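Local coordinates for monoacylglycerol lipase (Palaeococcus ferrophilus, PDB 6QE2), which probably hydrolyses monoacylglycerols to glycerol and a free fatty acid, at residues M1-A6 with G52-K57; A39-Y44 with W252-S257; G137-N142 with H166-G171; L149-D154 with G230-I235; K192-L197 with V220-I225. One frame throughout, in Å; residues are numbered along the deposited sequence. Where two conformers were deposited one is given.

Interaction 1: residues M1-A6 with G52-K57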
# COMPACT_ATOMS: atom_id res chain seq x y z
N MET A 1 4.83 18.51 8.02
CA MET A 1 5.49 17.98 9.20
C MET A 1 6.80 17.30 8.83
O MET A 1 7.05 17.02 7.66
CB MET A 1 4.58 16.98 9.93
CG MET A 1 4.21 15.75 9.12
SD MET A 1 3.39 14.46 10.08
CE MET A 1 1.88 15.28 10.55
N GLU A 2 7.63 17.05 9.83
CA GLU A 2 8.90 16.39 9.62
C GLU A 2 8.68 14.90 9.71
O GLU A 2 8.59 14.35 10.80
CB GLU A 2 9.93 16.86 10.64
CG GLU A 2 10.40 18.28 10.37
CD GLU A 2 11.47 18.78 11.33
OE1 GLU A 2 12.09 17.96 12.03
OE2 GLU A 2 11.69 20.00 11.37
N LEU A 3 8.59 14.25 8.57
CA LEU A 3 8.35 12.82 8.53
C LEU A 3 9.58 12.00 8.77
O LEU A 3 10.69 12.49 8.72
CB LEU A 3 7.82 12.43 7.16
CG LEU A 3 6.53 13.02 6.64
CD1 LEU A 3 6.42 12.62 5.19
CD2 LEU A 3 5.38 12.45 7.44
N TYR A 4 9.36 10.72 9.01
CA TYR A 4 10.45 9.80 9.17
C TYR A 4 10.71 9.30 7.76
O TYR A 4 9.85 8.68 7.15
CB TYR A 4 10.10 8.62 10.07
CG TYR A 4 11.01 7.44 9.86
CD1 TYR A 4 12.26 7.39 10.46
CD2 TYR A 4 10.64 6.40 9.02
CE1 TYR A 4 13.10 6.32 10.25
CE2 TYR A 4 11.48 5.33 8.81
CZ TYR A 4 12.71 5.29 9.43
OH TYR A 4 13.54 4.22 9.21
N ARG A 5 11.89 9.60 7.24
CA ARG A 5 12.27 9.19 5.90
C ARG A 5 13.61 8.49 5.97
O ARG A 5 14.49 8.92 6.71
CB ARG A 5 12.40 10.41 4.98
CG ARG A 5 11.15 11.27 4.87
CD ARG A 5 11.53 12.65 4.33
NE ARG A 5 10.37 13.49 4.07
CZ ARG A 5 9.86 13.70 2.86
NH1 ARG A 5 10.41 13.12 1.80
NH2 ARG A 5 8.81 14.48 2.71
N ALA A 6 13.78 7.42 5.21
CA ALA A 6 15.04 6.71 5.23
C ALA A 6 15.38 6.13 3.88
O ALA A 6 14.52 5.59 3.20
CB ALA A 6 15.00 5.61 6.27
N GLY A 52 3.79 5.14 12.56
CA GLY A 52 5.18 4.77 12.79
C GLY A 52 5.96 5.83 13.54
O GLY A 52 5.52 6.36 14.56
N LYS A 53 7.14 6.15 13.01
CA LYS A 53 8.05 7.12 13.62
C LYS A 53 7.77 8.55 13.19
O LYS A 53 8.48 9.46 13.63
CB LYS A 53 9.50 6.75 13.29
CG LYS A 53 9.89 5.37 13.75
CD LYS A 53 11.26 4.98 13.22
CE LYS A 53 11.61 3.56 13.60
NZ LYS A 53 13.01 3.22 13.23
N SER A 54 6.78 8.76 12.33
CA SER A 54 6.40 10.10 11.93
C SER A 54 5.50 10.72 12.99
O SER A 54 4.85 10.02 13.76
CB SER A 54 5.69 10.04 10.57
OG SER A 54 6.63 9.80 9.53
N PRO A 55 5.46 12.05 13.06
CA PRO A 55 4.62 12.72 14.05
C PRO A 55 3.16 12.74 13.61
O PRO A 55 2.79 12.26 12.54
CB PRO A 55 5.20 14.14 14.09
CG PRO A 55 5.80 14.34 12.75
CD PRO A 55 6.31 12.99 12.31
N GLY A 56 2.32 13.28 14.48
CA GLY A 56 0.93 13.51 14.15
C GLY A 56 0.01 12.58 14.91
O GLY A 56 0.38 11.48 15.32
N LYS A 57 -1.22 13.06 15.12
CA LYS A 57 -2.27 12.22 15.69
C LYS A 57 -2.37 10.90 14.94
O LYS A 57 -2.39 10.89 13.70
CB LYS A 57 -3.61 12.96 15.63
CG LYS A 57 -4.78 12.18 16.22
CD LYS A 57 -6.08 12.95 16.10
CE LYS A 57 -5.94 14.39 16.56
NZ LYS A 57 -7.21 15.14 16.34
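The Y4 ring has one face covered by the aliphatic chain of K53, the two side chains lying side by side and pointing the same way. K53 CD stands 3.9 Å from the centroid of the Y4 ring, a CH-pi contact displaced toward the CD1-CE1 rim. K53 CB rests on Y4 CB and CG, and the extended lysine chain carries NZ to 4.2 Å from Y4 OH. Next to this pair, Y4 N donates to S54 OG at 2.9 Å in an almost straight bond (171°). The same hydroxyl is hydrogen-bonded to D47 O, so one oxygen links segment 1-6 and loop 52-57 to the residue after strand 42-46. The L3 methyl CD2 packs 3.6 Å from S54 OG. Farther on, M1 and P55 slide past each other in opposite directions, with M1 SD 3.6 Å from P55 CG. A bend at chi3 (64°) places M1 CE 4.1 Å from G56 CA, and P55 CD packs 3.1 Å from E2 O. This surface contact lays the N-terminal lead-in to edge strand 5-8 against the loop between strand 42-46 and helix 63-77, while L3 packs onto I69 of that helix.

Interaction 2: residues A39-Y44 with W252-S257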
# COMPACT_ATOMS: atom_id res chain seq x y z
N ALA A 39 19.53 -6.93 -4.75
CA ALA A 39 19.36 -7.01 -6.19
C ALA A 39 19.80 -5.76 -6.93
O ALA A 39 19.75 -5.73 -8.16
CB ALA A 39 17.89 -7.31 -6.53
N GLY A 40 20.21 -4.71 -6.21
CA GLY A 40 20.73 -3.51 -6.83
C GLY A 40 19.82 -2.29 -6.80
O GLY A 40 20.13 -1.29 -7.47
N PHE A 41 18.73 -2.32 -6.04
CA PHE A 41 17.85 -1.17 -5.92
C PHE A 41 18.14 -0.39 -4.65
O PHE A 41 18.50 -0.96 -3.62
CB PHE A 41 16.37 -1.60 -5.90
CG PHE A 41 15.89 -2.19 -7.18
CD1 PHE A 41 15.89 -3.56 -7.36
CD2 PHE A 41 15.45 -1.37 -8.21
CE1 PHE A 41 15.45 -4.10 -8.54
CE2 PHE A 41 15.00 -1.93 -9.39
CZ PHE A 41 15.01 -3.29 -9.56
N GLY A 42 17.99 0.92 -4.74
CA GLY A 42 17.83 1.72 -3.55
C GLY A 42 16.36 1.71 -3.18
O GLY A 42 15.50 1.58 -4.03
N VAL A 43 16.09 1.79 -1.88
CA VAL A 43 14.72 1.84 -1.38
C VAL A 43 14.56 3.12 -0.57
O VAL A 43 15.38 3.40 0.31
CB VAL A 43 14.35 0.61 -0.53
CG1 VAL A 43 12.92 0.74 0.01
CG2 VAL A 43 14.51 -0.67 -1.35
N TYR A 44 13.53 3.90 -0.89
CA TYR A 44 13.20 5.11 -0.14
C TYR A 44 11.97 4.77 0.68
O TYR A 44 10.89 4.51 0.13
CB TYR A 44 12.94 6.29 -1.08
CG TYR A 44 12.94 7.64 -0.40
CD1 TYR A 44 12.00 7.95 0.57
CD2 TYR A 44 13.87 8.61 -0.74
CE1 TYR A 44 11.99 9.19 1.20
CE2 TYR A 44 13.88 9.85 -0.12
CZ TYR A 44 12.93 10.13 0.85
OH TYR A 44 12.92 11.36 1.46
N TRP A 252 10.15 -9.12 -10.86
CA TRP A 252 9.44 -8.18 -11.72
C TRP A 252 10.18 -6.85 -11.80
O TRP A 252 10.32 -6.27 -12.89
CB TRP A 252 8.02 -7.97 -11.18
CG TRP A 252 7.09 -7.19 -12.07
CD1 TRP A 252 6.22 -7.70 -12.98
CD2 TRP A 252 6.92 -5.77 -12.10
NE1 TRP A 252 5.52 -6.69 -13.59
CE2 TRP A 252 5.93 -5.49 -13.07
CE3 TRP A 252 7.51 -4.70 -11.41
CZ2 TRP A 252 5.52 -4.19 -13.37
CZ3 TRP A 252 7.10 -3.41 -11.70
CH2 TRP A 252 6.11 -3.17 -12.67
N LEU A 253 10.68 -6.36 -10.67
CA LEU A 253 11.40 -5.09 -10.67
C LEU A 253 12.71 -5.21 -11.46
O LEU A 253 13.05 -4.31 -12.23
CB LEU A 253 11.66 -4.64 -9.24
CG LEU A 253 10.38 -4.15 -8.56
CD1 LEU A 253 10.58 -4.03 -7.07
CD2 LEU A 253 9.93 -2.81 -9.16
N VAL A 254 13.43 -6.31 -11.28
CA VAL A 254 14.67 -6.54 -12.02
C VAL A 254 14.38 -6.57 -13.52
O VAL A 254 15.07 -5.93 -14.32
CB VAL A 254 15.35 -7.84 -11.55
CG1 VAL A 254 16.43 -8.26 -12.54
CG2 VAL A 254 15.96 -7.65 -10.17
N SER A 255 13.34 -7.30 -13.93
CA SER A 255 13.04 -7.40 -15.35
C SER A 255 12.58 -6.08 -15.95
O SER A 255 12.69 -5.90 -17.17
CB SER A 255 11.98 -8.49 -15.60
OG SER A 255 10.69 -8.06 -15.21
N HIS A 256 12.07 -5.14 -15.14
CA HIS A 256 11.62 -3.85 -15.65
C HIS A 256 12.65 -2.75 -15.46
O HIS A 256 12.40 -1.60 -15.84
CB HIS A 256 10.29 -3.44 -15.00
CG HIS A 256 9.13 -4.21 -15.53
ND1 HIS A 256 8.82 -5.48 -15.09
CD2 HIS A 256 8.27 -3.94 -16.54
CE1 HIS A 256 7.79 -5.93 -15.77
NE2 HIS A 256 7.44 -5.01 -16.66
N SER A 257 13.79 -3.07 -14.89
CA SER A 257 14.85 -2.08 -14.68
C SER A 257 15.42 -1.66 -16.02
O SER A 257 16.05 -2.49 -16.68
CB SER A 257 15.96 -2.67 -13.85
OG SER A 257 15.53 -3.05 -12.58
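F41 meets L253, V254 and S257 where the alpha/beta-hydrolase sheet receives its C-terminal helix: the phenylalanine lies at the entry to strand 42-46, one residue beyond the Schellman motif in which G40 ends helix 30-38. With chi1 at -67°, F41 CG sits beside the backbone N and the ring is directed at the helix. F41 CZ touches L253 CB at 3.6 Å, and L253 O stands at the ring edge, near its plane, 3.5 Å from F41 CZ. On the neighbouring rim atom, F41 CE1 meets V254 CG2 at 3.9 Å; that methyl also takes the looser contact with A39 CB, at 4.1 Å. S257 OG comes within 3.1 Å of F41 CZ, and donates to L253 O at 2.8 Å, which ties the end of the modelled chain back to the helix. A second side-chain-to-carbonyl bond lies one residue back: H256 ND1 donates to W252 O at 2.8 Å, in the plane of the imidazole, which itself lies over the indole of W252. The contact seats the end of helix 242-256 beside helix 30-38, where L253 packs on L36, and against strand 82-86, where L253 and W252 touch F82.

Interaction 3: residues G137-N142 with H166-G171. With LDA (lauryl dimethylamine-N-oxide), chain D.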
# COMPACT_ATOMS: atom_id res chain seq x y z
N GLY A 137 -10.95 15.31 12.01
CA GLY A 137 -9.97 14.89 12.99
C GLY A 137 -10.44 13.86 13.98
O GLY A 137 -9.64 13.37 14.78
N LEU A 138 -11.73 13.51 13.97
CA LEU A 138 -12.24 12.50 14.89
C LEU A 138 -11.53 11.17 14.64
O LEU A 138 -11.44 10.70 13.51
CB LEU A 138 -13.75 12.34 14.70
CG LEU A 138 -14.45 11.28 15.56
CD1 LEU A 138 -14.29 11.57 17.04
CD2 LEU A 138 -15.93 11.17 15.19
N SER A 139 -11.06 10.55 15.72
CA SER A 139 -10.27 9.34 15.62
C SER A 139 -11.15 8.17 16.03
O SER A 139 -11.75 8.19 17.11
CB SER A 139 -9.02 9.44 16.51
OG SER A 139 -8.45 8.16 16.74
N LEU A 140 -11.20 7.15 15.19
CA LEU A 140 -12.04 5.99 15.41
C LEU A 140 -11.24 4.71 15.24
O LEU A 140 -10.12 4.72 14.73
CB LEU A 140 -13.24 6.00 14.45
CG LEU A 140 -14.10 7.26 14.48
CD1 LEU A 140 -15.20 7.19 13.43
CD2 LEU A 140 -14.70 7.51 15.86
N SER A 141 -11.83 3.61 15.67
CA SER A 141 -11.22 2.30 15.48
C SER A 141 -11.32 1.88 14.03
O SER A 141 -12.33 2.11 13.37
CB SER A 141 -11.89 1.27 16.38
OG SER A 141 -11.46 -0.05 16.06
N ASN A 142 -10.25 1.25 13.52
CA ASN A 142 -10.24 0.84 12.12
C ASN A 142 -10.98 -0.47 11.88
O ASN A 142 -11.16 -0.85 10.72
CB ASN A 142 -8.79 0.73 11.59
CG ASN A 142 -7.96 -0.36 12.28
OD1 ASN A 142 -8.48 -1.27 12.91
ND2 ASN A 142 -6.63 -0.28 12.11
N HIS A 166 -0.92 0.75 15.30
CA HIS A 166 -2.09 1.26 16.00
C HIS A 166 -3.33 0.91 15.20
O HIS A 166 -3.25 0.50 14.04
CB HIS A 166 -1.99 2.78 16.22
CG HIS A 166 -1.99 3.58 14.95
ND1 HIS A 166 -3.14 3.84 14.24
CD2 HIS A 166 -0.99 4.19 14.29
CE1 HIS A 166 -2.84 4.58 13.18
NE2 HIS A 166 -1.54 4.79 13.18
N ASP A 167 -4.49 1.10 15.82
CA ASP A 167 -5.76 0.77 15.19
C ASP A 167 -6.62 2.00 14.93
O ASP A 167 -7.85 1.89 14.81
CB ASP A 167 -6.53 -0.25 16.04
CG ASP A 167 -7.11 0.35 17.31
OD1 ASP A 167 -6.59 1.38 17.80
OD2 ASP A 167 -8.10 -0.21 17.82
N ARG A 168 -6.01 3.17 14.84
CA ARG A 168 -6.73 4.42 14.68
C ARG A 168 -6.90 4.77 13.21
O ARG A 168 -6.01 4.52 12.39
CB ARG A 168 -6.00 5.57 15.38
CG ARG A 168 -5.71 5.32 16.85
CD ARG A 168 -6.95 5.59 17.68
NE ARG A 168 -7.75 4.39 17.85
CZ ARG A 168 -9.03 4.38 18.19
NH1 ARG A 168 -9.67 5.52 18.39
NH2 ARG A 168 -9.66 3.23 18.32
N ILE A 169 -8.04 5.36 12.89
CA ILE A 169 -8.28 5.95 11.58
C ILE A 169 -9.15 7.18 11.81
O ILE A 169 -10.13 7.13 12.55
CB ILE A 169 -8.95 4.97 10.59
CG1 ILE A 169 -9.14 5.62 9.22
CG2 ILE A 169 -10.28 4.44 11.13
CD1 ILE A 169 -9.60 4.64 8.13
N SER A 170 -8.78 8.30 11.19
CA SER A 170 -9.55 9.51 11.38
C SER A 170 -10.70 9.56 10.38
O SER A 170 -10.76 8.80 9.41
CB SER A 170 -8.67 10.75 11.24
OG SER A 170 -8.33 10.98 9.88
N GLY A 171 -11.65 10.46 10.64
CA GLY A 171 -12.74 10.64 9.70
C GLY A 171 -12.23 11.05 8.33
O GLY A 171 -12.72 10.57 7.30
N1 LDA D . -7.39 -1.00 4.41
O1 LDA D . -6.47 -0.55 3.70
CM1 LDA D . -6.86 -1.32 5.72
CM2 LDA D . -7.95 -2.19 3.78
C1 LDA D . -8.42 0.00 4.55
C2 LDA D . -9.29 -0.41 5.72
C3 LDA D . -10.17 0.75 6.13
C4 LDA D . -11.15 0.31 7.20
C5 LDA D . -12.22 1.37 7.41
C6 LDA D . -12.94 1.15 8.73
C7 LDA D . -14.13 2.09 8.82
C8 LDA D . -13.89 3.14 9.88
C9 LDA D . -14.18 4.53 9.34
C10 LDA D . -15.42 5.11 10.01
C11 LDA D . -15.52 6.61 9.77
C12 LDA D . -14.15 7.22 9.57
O HOH W 1 -9.48 -1.98 15.36
O HOH W 2 -4.96 2.05 12.01
O HOH W 3 -4.21 -1.87 12.94
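L140 and I169 are the hydrogen-bonded pair at the middle of a two-stranded antiparallel ribbon, 139-141 with 168-170, in the cap inserted between strands 106-110 and 195-200 of the alpha/beta-hydrolase fold. Here the packing is close: L140 N donates to I169 O at 2.8 Å, and I169 N returns an equally short bond to L140 O. The ladder runs on through G171 N to L138 O and N142 N to D167 O. I169 CG2 packs 3.7 Å from N142 CA. L140 CD1 lies 3.7 Å from C11 of a lauryl dimethylamine-N-oxide whose head is hydrogen-bonded to S87 OG, consistent with the detergent tail marking an acyl-chain pocket. On the looser side, R168 bends at chi2 (-80°) and chi3 and turns back over the L140 peptide, with L140 O 3.6 Å above the guanidinium plane. Its NH1 makes a weak bond to S139 OG, while NE forms a salt bridge with D167 OD1 from above the carboxylate. N142 OD1 accepts from L144 N and has water 1 at 2.7 Å. N142 ND2 donates to water 2 at 2.9 Å and to water 3 at 3.0 Å, and both waters donate to H166 O.

Interaction 4: residues L149-D154 with G230-I235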
# COMPACT_ATOMS: atom_id res chain seq x y z
N LEU A 149 -4.99 -11.04 9.17
CA LEU A 149 -3.84 -10.49 8.45
C LEU A 149 -3.00 -11.57 7.79
O LEU A 149 -2.53 -11.39 6.66
CB LEU A 149 -2.97 -9.68 9.41
CG LEU A 149 -3.55 -8.35 9.89
CD1 LEU A 149 -2.65 -7.80 10.98
CD2 LEU A 149 -3.65 -7.37 8.73
N SER A 150 -2.78 -12.69 8.47
CA SER A 150 -1.80 -13.66 8.00
C SER A 150 -2.13 -15.04 8.54
O SER A 150 -2.60 -15.18 9.68
CB SER A 150 -0.38 -13.26 8.44
OG SER A 150 0.55 -14.27 8.11
N ARG A 151 -1.86 -16.06 7.73
CA ARG A 151 -1.93 -17.44 8.19
C ARG A 151 -0.78 -17.80 9.13
O ARG A 151 -0.80 -18.89 9.72
CB ARG A 151 -1.94 -18.39 6.99
CG ARG A 151 -3.17 -18.23 6.12
CD ARG A 151 -3.33 -19.39 5.15
NE ARG A 151 -2.26 -19.44 4.17
CZ ARG A 151 -2.18 -20.34 3.20
NH1 ARG A 151 -3.12 -21.28 3.08
NH2 ARG A 151 -1.17 -20.31 2.34
N ASN A 152 0.21 -16.92 9.28
CA ASN A 152 1.32 -17.14 10.20
C ASN A 152 0.95 -16.58 11.57
O ASN A 152 0.87 -15.36 11.72
CB ASN A 152 2.58 -16.47 9.67
CG ASN A 152 3.81 -16.69 10.55
OD1 ASN A 152 3.72 -17.07 11.71
ND2 ASN A 152 4.98 -16.46 9.97
N PRO A 153 0.71 -17.44 12.55
CA PRO A 153 0.31 -16.95 13.87
C PRO A 153 1.35 -16.06 14.53
O PRO A 153 1.00 -15.15 15.26
CB PRO A 153 0.07 -18.23 14.66
CG PRO A 153 0.87 -19.27 13.95
CD PRO A 153 0.81 -18.90 12.50
N ASP A 154 2.63 -16.32 14.27
CA ASP A 154 3.70 -15.53 14.85
C ASP A 154 3.74 -14.13 14.24
O ASP A 154 4.12 -13.16 14.90
CB ASP A 154 5.04 -16.24 14.69
CG ASP A 154 5.15 -17.48 15.56
OD1 ASP A 154 5.59 -18.53 15.05
OD2 ASP A 154 4.81 -17.40 16.75
N GLY A 230 -4.96 -19.31 -1.07
CA GLY A 230 -5.10 -19.52 0.35
C GLY A 230 -4.53 -18.44 1.23
O GLY A 230 -4.86 -18.39 2.42
N ALA A 231 -3.68 -17.56 0.70
CA ALA A 231 -3.06 -16.54 1.52
C ALA A 231 -4.08 -15.52 2.00
O ALA A 231 -5.10 -15.27 1.34
CB ALA A 231 -1.93 -15.84 0.76
N TYR A 232 -3.81 -14.93 3.16
CA TYR A 232 -4.64 -13.88 3.73
C TYR A 232 -4.18 -12.52 3.19
O TYR A 232 -3.59 -12.43 2.10
CB TYR A 232 -4.56 -13.93 5.26
CG TYR A 232 -5.30 -15.09 5.90
CD1 TYR A 232 -5.96 -16.04 5.13
CD2 TYR A 232 -5.32 -15.24 7.28
CE1 TYR A 232 -6.63 -17.10 5.72
CE2 TYR A 232 -5.99 -16.29 7.88
CZ TYR A 232 -6.64 -17.22 7.10
OH TYR A 232 -7.30 -18.27 7.70
N HIS A 233 -4.46 -11.45 3.94
CA HIS A 233 -4.20 -10.09 3.49
C HIS A 233 -2.70 -9.82 3.36
O HIS A 233 -2.26 -9.17 2.40
CB HIS A 233 -4.84 -9.11 4.46
CG HIS A 233 -4.68 -7.67 4.10
ND1 HIS A 233 -5.18 -7.13 2.93
CD2 HIS A 233 -4.10 -6.64 4.76
CE1 HIS A 233 -4.91 -5.84 2.88
NE2 HIS A 233 -4.24 -5.52 3.98
N GLU A 234 -1.91 -10.28 4.32
CA GLU A 234 -0.46 -10.11 4.28
C GLU A 234 0.16 -11.40 3.78
O GLU A 234 0.13 -12.42 4.47
CB GLU A 234 0.09 -9.73 5.65
CG GLU A 234 -0.32 -8.34 6.07
CD GLU A 234 0.28 -7.92 7.39
OE1 GLU A 234 1.06 -8.70 7.98
OE2 GLU A 234 -0.03 -6.80 7.85
N ILE A 235 0.70 -11.36 2.56
CA ILE A 235 1.39 -12.52 2.00
C ILE A 235 2.85 -12.57 2.44
O ILE A 235 3.49 -13.63 2.33
CB ILE A 235 1.27 -12.52 0.47
CG1 ILE A 235 -0.17 -12.21 0.05
CG2 ILE A 235 1.66 -13.88 -0.12
CD1 ILE A 235 -0.33 -11.88 -1.42
O HOH W 4 1.84 -12.81 6.37
O HOH W 5 -1.28 -15.07 4.88
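R151 lays its CG over the face of the Y232 ring, 3.5 Å from the ring centroid and only 5° off the normal, a CH-pi contact in which the two side chains cross at about a right angle. The bend at chi3 (-65°) places NE, and the guanidinium, turned 42° from the tyrosine plane, sits above G230 O, which stands 3.1 Å from its plane. That approach is not a hydrogen bond; the arginine spends NE on a salt bridge to D238 and NH2 on one to E240.

Deeper in, the backbones join directly. E234 N donates to L149 O at 2.7 Å, in a near-straight bond nearly along the C=O axis. L149 CD2 then lies 3.8 Å from E234 OE2 and 4.1 Å from H233 CD2, at the edge of the imidazole. E234 OE2 itself is paired with R28 and also bonds to a glycerol.

Two waters complete the join. Water 4 donates to E234 O at 2.6 Å and bonds S150 OG; water 5 donates to E234 O as well and accepts from R151 N and Y232 N. S150 OG also accepts from N152 N at 2.9 Å, an ST turn, and N152 in turn N-caps helix 153-161. The buried loop so held carries H233, whose ND1 is hydrogen-bonded to D203 and NE2 to S87 on the probable nucleophile elbow. This is consistent with the Ser-His-Asp triad of alpha/beta hydrolases, with the cap segment 149-154 packed against its histidine loop.

Interaction 5: residues K192-L197 with V220-I225; sequences KAPVLL and VKDKTI
D222 meets P194 through CB, CG and OD2, at the point where strands 195-200 and 223-228 begin to run in parallel. Its CB lies 4.0 Å from P194 CB. CG, set anti to the backbone N (chi1 -169°), comes to 3.7 Å from the same atom, and OD2 is 3.6 Å from P194 CB and hydrogen-bonded to H256 NE2. The other oxygen, OD1, accepts from water 6, which also donates to V195 O at 2.7 Å and bonds T224 OG1. D222 centres an inverse gamma turn, which leads the chain from V220 into the strand at K223.

The ladder starts with V195 N donating to D222 O at 3.0 Å. T224 N donates a hydrogen bond to V195 O, also at 3.0 Å, and L197 N follows to T224 O. L196 CD1 touches T224 CG2 at 3.7 Å, whereas L197 CB and I225 CG1 meet on the other face of the sheet. V220 CG2 covers the carbonyls at the strand's approach, 3.5 Å from K192 O, and A193 O, buried beneath the same valine, has no partner in the model.

These strands belong to the beta-alpha-beta unit with helix 209-217; strand 223-228 is one of the two edge strands of the sheet. V195 O is gripped by two donors, a peptide N-H and a water. With H256 ND1 already donating to W252 O, the bond from NE2 to the D222 carboxylate would probably stabilise a positively charged imidazole.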
# COMPACT_ATOMS: atom_id res chain seq x y z
N LYS A 192 -0.11 4.59 -17.32
CA LYS A 192 0.78 4.33 -18.47
C LYS A 192 1.98 3.47 -18.14
O LYS A 192 2.54 2.85 -19.05
CB LYS A 192 1.28 5.66 -19.04
CG LYS A 192 0.15 6.58 -19.54
CD LYS A 192 -0.61 5.89 -20.73
CE LYS A 192 -1.38 6.87 -21.63
NZ LYS A 192 -2.71 7.31 -21.08
N ALA A 193 2.37 3.39 -16.86
CA ALA A 193 3.54 2.61 -16.45
C ALA A 193 3.15 1.14 -16.25
O ALA A 193 1.98 0.83 -15.99
CB ALA A 193 4.11 3.19 -15.15
N PRO A 194 4.10 0.22 -16.28
CA PRO A 194 3.79 -1.19 -16.03
C PRO A 194 3.26 -1.42 -14.62
O PRO A 194 3.64 -0.73 -13.67
CB PRO A 194 5.13 -1.90 -16.24
CG PRO A 194 5.88 -1.00 -17.16
CD PRO A 194 5.49 0.39 -16.75
N VAL A 195 2.38 -2.42 -14.49
CA VAL A 195 1.65 -2.69 -13.26
C VAL A 195 1.83 -4.15 -12.86
O VAL A 195 1.74 -5.05 -13.70
CB VAL A 195 0.15 -2.37 -13.41
CG1 VAL A 195 -0.64 -2.85 -12.18
CG2 VAL A 195 -0.07 -0.90 -13.67
N LEU A 196 2.06 -4.39 -11.57
CA LEU A 196 2.01 -5.72 -10.98
C LEU A 196 1.09 -5.67 -9.76
O LEU A 196 1.31 -4.87 -8.85
CB LEU A 196 3.40 -6.21 -10.58
CG LEU A 196 3.47 -7.50 -9.75
CD1 LEU A 196 2.91 -8.70 -10.53
CD2 LEU A 196 4.91 -7.77 -9.30
N LEU A 197 0.06 -6.51 -9.76
CA LEU A 197 -0.84 -6.66 -8.62
C LEU A 197 -0.64 -8.04 -8.00
O LEU A 197 -0.57 -9.04 -8.72
CB LEU A 197 -2.30 -6.50 -9.08
CG LEU A 197 -2.61 -5.23 -9.87
CD1 LEU A 197 -4.04 -5.29 -10.39
CD2 LEU A 197 -2.41 -3.99 -9.01
N VAL A 220 -3.10 -0.21 -19.95
CA VAL A 220 -1.68 -0.44 -20.17
C VAL A 220 -1.46 -1.91 -20.50
O VAL A 220 -2.10 -2.80 -19.92
CB VAL A 220 -0.87 0.00 -18.93
CG1 VAL A 220 -1.25 -0.83 -17.70
CG2 VAL A 220 0.63 -0.07 -19.19
N LYS A 221 -0.58 -2.17 -21.46
CA LYS A 221 -0.40 -3.54 -21.93
C LYS A 221 0.44 -4.36 -20.97
O LYS A 221 0.14 -5.53 -20.73
CB LYS A 221 0.19 -3.53 -23.34
CG LYS A 221 -0.74 -2.88 -24.35
CD LYS A 221 -0.12 -2.77 -25.73
CE LYS A 221 -1.15 -2.22 -26.71
NZ LYS A 221 -1.93 -1.10 -26.11
N ASP A 222 1.50 -3.77 -20.41
CA ASP A 222 2.38 -4.47 -19.48
C ASP A 222 1.74 -4.46 -18.10
O ASP A 222 2.09 -3.68 -17.21
CB ASP A 222 3.77 -3.84 -19.47
CG ASP A 222 4.80 -4.68 -18.73
OD1 ASP A 222 4.42 -5.68 -18.09
OD2 ASP A 222 6.00 -4.33 -18.79
N LYS A 223 0.73 -5.32 -17.93
CA LYS A 223 0.05 -5.50 -16.66
C LYS A 223 0.06 -6.98 -16.28
O LYS A 223 -0.04 -7.86 -17.14
CB LYS A 223 -1.39 -4.98 -16.73
CG LYS A 223 -2.22 -5.63 -17.82
CD LYS A 223 -3.63 -5.06 -17.86
CE LYS A 223 -4.51 -5.88 -18.79
NZ LYS A 223 -5.89 -5.32 -18.89
N THR A 224 0.19 -7.24 -14.98
CA THR A 224 0.30 -8.59 -14.45
C THR A 224 -0.46 -8.67 -13.13
O THR A 224 -0.39 -7.74 -12.32
CB THR A 224 1.77 -8.98 -14.23
OG1 THR A 224 2.47 -8.90 -15.48
CG2 THR A 224 1.90 -10.40 -13.68
N ILE A 225 -1.21 -9.75 -12.93
CA ILE A 225 -1.83 -10.03 -11.64
C ILE A 225 -1.42 -11.42 -11.20
O ILE A 225 -1.48 -12.38 -11.99
CB ILE A 225 -3.36 -9.87 -11.69
CG1 ILE A 225 -3.96 -10.18 -10.32
CG2 ILE A 225 -3.97 -10.75 -12.79
CD1 ILE A 225 -5.40 -9.71 -10.17
O HOH W 6 3.39 -6.21 -15.56

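Overall arrangement
From the N terminus, interaction 1 closes first, bringing residues 1-6 to the loop 52-57, and it crosses interaction 2, which opens at 39-44 before that closure. R5 and Y44 link the two across neighbouring strands 5-8 and 42-46. Interaction 3 closes a cap loop at 166-171, crossing interaction 4, which has opened at 149-154. Interaction 5 then joins the last two parallel strands and lies nested inside the loop of interaction 4, whose closure at 230-235 ties cap to the histidine loop. Interactions 3, 4 and 5 all fall inside the long loop that interaction 2 closes at 252-257, where the final helix meets interaction 5 through W252 on L196 and H256 on D222.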